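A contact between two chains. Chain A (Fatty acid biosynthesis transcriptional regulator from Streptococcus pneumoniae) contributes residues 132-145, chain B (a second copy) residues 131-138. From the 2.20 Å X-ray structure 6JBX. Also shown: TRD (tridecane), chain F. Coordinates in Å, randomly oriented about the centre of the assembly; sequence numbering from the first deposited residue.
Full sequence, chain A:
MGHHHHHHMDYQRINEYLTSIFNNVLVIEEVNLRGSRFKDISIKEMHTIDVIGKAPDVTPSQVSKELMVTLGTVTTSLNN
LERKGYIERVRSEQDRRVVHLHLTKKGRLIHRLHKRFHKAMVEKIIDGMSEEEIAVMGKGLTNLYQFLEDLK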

# COMPACT_ATOMS: atom_id res chain seq x y z
N GLU A 132 -26.25 9.84 5.14
CA GLU A 132 -25.62 10.65 6.18
C GLU A 132 -24.33 9.96 6.67
O GLU A 132 -23.39 10.63 7.05
N GLU A 133 -24.29 8.64 6.71
CA GLU A 133 -23.07 7.93 7.17
C GLU A 133 -21.95 8.18 6.14
O GLU A 133 -20.87 8.53 6.51
N ILE A 134 -22.27 8.08 4.86
CA ILE A 134 -21.36 8.42 3.78
C ILE A 134 -20.85 9.86 3.93
O ILE A 134 -19.65 10.15 3.74
N ALA A 135 -21.70 10.79 4.31
CA ALA A 135 -21.22 12.16 4.48
C ALA A 135 -20.25 12.24 5.66
O ALA A 135 -19.26 12.99 5.65
N VAL A 136 -20.57 11.52 6.72
CA VAL A 136 -19.70 11.50 7.88
C VAL A 136 -18.35 10.87 7.49
O VAL A 136 -17.27 11.39 7.83
N MET A 137 -18.43 9.79 6.73
CA MET A 137 -17.22 9.06 6.28
C MET A 137 -16.33 10.00 5.44
O MET A 137 -15.11 9.99 5.56
N GLY A 138 -16.95 10.82 4.62
CA GLY A 138 -16.21 11.83 3.86
C GLY A 138 -15.46 12.78 4.77
O GLY A 138 -14.33 13.11 4.51
N LYS A 139 -16.09 13.19 5.87
CA LYS A 139 -15.43 14.12 6.81
C LYS A 139 -14.33 13.38 7.56
O LYS A 139 -13.29 13.93 7.82
N GLY A 140 -14.59 12.14 7.94
CA GLY A 140 -13.61 11.29 8.61
C GLY A 140 -12.34 11.14 7.78
O GLY A 140 -11.24 11.29 8.31
N LEU A 141 -12.48 10.94 6.47
CA LEU A 141 -11.32 10.72 5.62
C LEU A 141 -10.49 12.01 5.50
O LEU A 141 -9.24 11.97 5.55
N THR A 142 -11.15 13.14 5.31
CA THR A 142 -10.42 14.41 5.20
C THR A 142 -9.69 14.72 6.51
O THR A 142 -8.58 15.22 6.48
N ASN A 143 -10.29 14.39 7.64
CA ASN A 143 -9.65 14.59 8.94
C ASN A 143 -8.46 13.62 9.11
O ASN A 143 -7.40 14.02 9.58
N LEU A 144 -8.62 12.35 8.72
CA LEU A 144 -7.53 11.41 8.84
C LEU A 144 -6.39 11.85 7.91
O LEU A 144 -5.20 11.85 8.33
N TYR A 145 -6.74 12.23 6.69
CA TYR A 145 -5.79 12.74 5.72
C TYR A 145 -4.99 13.90 6.31
O TYR A 145 -3.76 13.95 6.16
N GLU B 131 -17.67 10.36 18.00
CA GLU B 131 -18.21 9.04 18.14
C GLU B 131 -18.82 8.57 16.80
O GLU B 131 -18.79 7.37 16.46
N GLU B 132 -19.40 9.50 16.05
CA GLU B 132 -20.04 9.11 14.85
C GLU B 132 -18.98 8.82 13.77
O GLU B 132 -19.15 7.87 13.00
N GLU B 133 -17.94 9.64 13.68
CA GLU B 133 -16.78 9.34 12.81
C GLU B 133 -16.23 7.93 13.08
O GLU B 133 -16.01 7.17 12.14
N ILE B 134 -16.05 7.56 14.34
CA ILE B 134 -15.43 6.28 14.69
C ILE B 134 -16.37 5.14 14.28
O ILE B 134 -15.92 4.10 13.73
N ALA B 135 -17.65 5.30 14.55
CA ALA B 135 -18.59 4.27 14.14
C ALA B 135 -18.51 4.00 12.62
O ALA B 135 -18.51 2.84 12.16
N VAL B 136 -18.47 5.06 11.83
CA VAL B 136 -18.58 4.88 10.40
C VAL B 136 -17.19 4.55 9.78
O VAL B 136 -17.13 3.77 8.86
N MET B 137 -16.12 5.16 10.24
CA MET B 137 -14.75 4.76 9.83
C MET B 137 -14.52 3.28 10.14
O MET B 137 -13.99 2.57 9.31
N GLY B 138 -15.07 2.78 11.22
CA GLY B 138 -14.98 1.34 11.57
C GLY B 138 -15.70 0.45 10.58
O GLY B 138 -15.23 -0.69 10.23

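Two helices from two copies of the regulator cross nearly at right angles (98°), their axes approaching to 8.9 Å and the two stretches burying 512 Å² between them. Along chain A, Glu132(A) (chi1 p) turns its carboxylate away and takes no part. Glu133(A) (m, t) lies sideways; its backbone O is 3.5 Å from Val136(B) CG2, and its OE1 is hydrogen-bonded to a residue just outside the stretch. Ile134(A) and Ala135(A) face away from the contact or lie beyond its reach. Val136(A) (t) points straight at chain B: its CG1 meets Val136(B) CG1 at 3.3 Å, a tight apolar contact, and also lies 3.8 Å from Glu132(B) CG. Val136(B) (p) likewise points in, its CG2 reaching Met137(A) CB at 3.9 Å. Met137(A) (t, t, p) leads its thioether end away, so it is mainly the base of its side chain that packs here. At Gly140(A) the helices come close, with its CA 5.6 Å from Glu133(B) CA. The absence of a side chain makes room for Met137(B): a CB here would sit 2.8 Å from Met137(B) SD, a clash. Met137(B) (m, m, chi3 -102°) fits as a knob among Met137(A), Gly140(A), Leu141(A) and Leu144(A); its CE lies 3.5 Å from Gly140(A) O and 4.1 Å from Leu141(A) CD2. A second knob, Glu133(B) (m, t), sits among Val136(A), Lys139(A), Gly140(A) and Asn143(A). Thr142(A) (p) stays out of the contact, its OG1 donating to Lys139(A) O at 2.8 Å within its own helix. Asn143(A) (m) points toward chain B and brings ND2 to 2.9 Å from Glu133(B) OE2. Leu144(A) (t, p) places CD2 4.0 Å from Met137(B) CE and CD1 3.9 Å from tridecane C9; the same ligand's C1 lies 3.2 Å from Ile134(B) CG2.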

# COMPACT_ATOMS: atom_id res chain seq x y z
CB GLU A 132 -26.59 10.94 7.34
CG GLU A 132 -27.45 9.76 7.78
CD GLU A 132 -28.84 9.59 7.14
OE1 GLU A 132 -29.15 10.30 6.12
OE2 GLU A 132 -29.60 8.71 7.63
CB GLU A 133 -23.37 6.45 7.36
CG GLU A 133 -24.11 6.10 8.65
CD GLU A 133 -24.57 4.64 8.71
OE1 GLU A 133 -25.07 4.13 7.70
OE2 GLU A 133 -24.42 4.01 9.78
CB ILE A 134 -22.03 8.18 2.42
CG1 ILE A 134 -22.34 6.70 2.21
CG2 ILE A 134 -21.17 8.69 1.28
CD1 ILE A 134 -23.26 6.42 1.05
CB ALA A 135 -22.40 13.08 4.69
CB VAL A 136 -20.35 10.76 9.06
CG1 VAL A 136 -19.35 10.53 10.18
CG2 VAL A 136 -21.57 11.51 9.58
CB MET A 137 -17.58 7.83 5.45
CG MET A 137 -16.39 6.91 5.24
SD MET A 137 -16.58 5.82 3.84
CE MET A 137 -16.75 6.99 2.48
CB LYS A 139 -16.43 14.70 7.82
CG LYS A 139 -17.37 15.79 7.30
CD LYS A 139 -18.06 16.60 8.39
CE LYS A 139 -17.13 17.55 9.13
NZ LYS A 139 -16.84 18.76 8.34
CB LEU A 141 -11.75 10.24 4.24
CG LEU A 141 -12.22 8.79 4.15
CD1 LEU A 141 -12.83 8.53 2.78
CD2 LEU A 141 -11.10 7.79 4.42
CB THR A 142 -11.35 15.58 4.83
OG1 THR A 142 -12.25 15.66 5.92
CG2 THR A 142 -12.10 15.34 3.54
CB ASN A 143 -10.67 14.46 10.08
CG ASN A 143 -11.75 15.54 10.06
OD1 ASN A 143 -11.71 16.47 9.27
ND2 ASN A 143 -12.73 15.42 10.95
CB LEU A 144 -8.03 10.00 8.52
CG LEU A 144 -6.95 8.92 8.35
CD1 LEU A 144 -6.04 8.85 9.56
CD2 LEU A 144 -7.59 7.55 8.12
CB TYR A 145 -6.47 13.25 4.45
CG TYR A 145 -5.52 14.03 3.59
CD1 TYR A 145 -4.51 13.41 2.87
CD2 TYR A 145 -5.62 15.41 3.51
CE1 TYR A 145 -3.63 14.14 2.08
CE2 TYR A 145 -4.75 16.15 2.73
CZ TYR A 145 -3.75 15.51 2.02
OH TYR A 145 -2.87 16.24 1.26
CB GLU B 131 -19.24 9.00 19.27
CG GLU B 131 -18.61 9.04 20.67
CD GLU B 131 -17.51 8.02 20.95
OE1 GLU B 131 -16.35 8.45 21.18
OE2 GLU B 131 -17.79 6.80 20.94
CB GLU B 132 -21.03 10.17 14.40
CG GLU B 132 -21.72 9.83 13.09
CD GLU B 132 -22.72 8.67 13.11
OE1 GLU B 132 -23.51 8.58 12.12
OE2 GLU B 132 -22.72 7.85 14.08
CB GLU B 133 -15.68 10.37 12.98
CG GLU B 133 -15.92 11.59 12.16
CD GLU B 133 -14.96 12.72 12.46
OE1 GLU B 133 -14.29 12.63 13.50
OE2 GLU B 133 -14.92 13.67 11.67
CB ILE B 134 -15.07 6.24 16.18
CG1 ILE B 134 -14.09 7.35 16.56
CG2 ILE B 134 -14.52 4.87 16.56
CD1 ILE B 134 -13.87 7.53 18.06
CB ALA B 135 -19.99 4.67 14.53
CB VAL B 136 -19.25 6.10 9.73
CG1 VAL B 136 -18.48 7.38 9.91
CG2 VAL B 136 -19.43 5.86 8.25
CB MET B 137 -13.68 5.60 10.54
CG MET B 137 -13.67 7.05 10.11
SD MET B 137 -13.23 7.31 8.36
CE MET B 137 -11.54 7.85 8.51
C1 TRD F . -12.95 2.44 15.24
C2 TRD F . -12.43 2.39 13.91
C3 TRD F . -11.55 3.59 13.65
C4 TRD F . -10.78 3.43 12.46
C5 TRD F . -9.46 3.96 12.64
C6 TRD F . -8.55 3.65 11.46
C7 TRD F . -7.29 4.34 11.59
C8 TRD F . -6.61 4.27 10.35
C9 TRD F . -5.35 5.10 10.41
C10 TRD F . -4.24 4.25 10.66
C11 TRD F . -3.11 4.58 9.87
C12 TRD F . -1.93 4.77 10.80
C13 TRD F . -1.22 3.54 10.97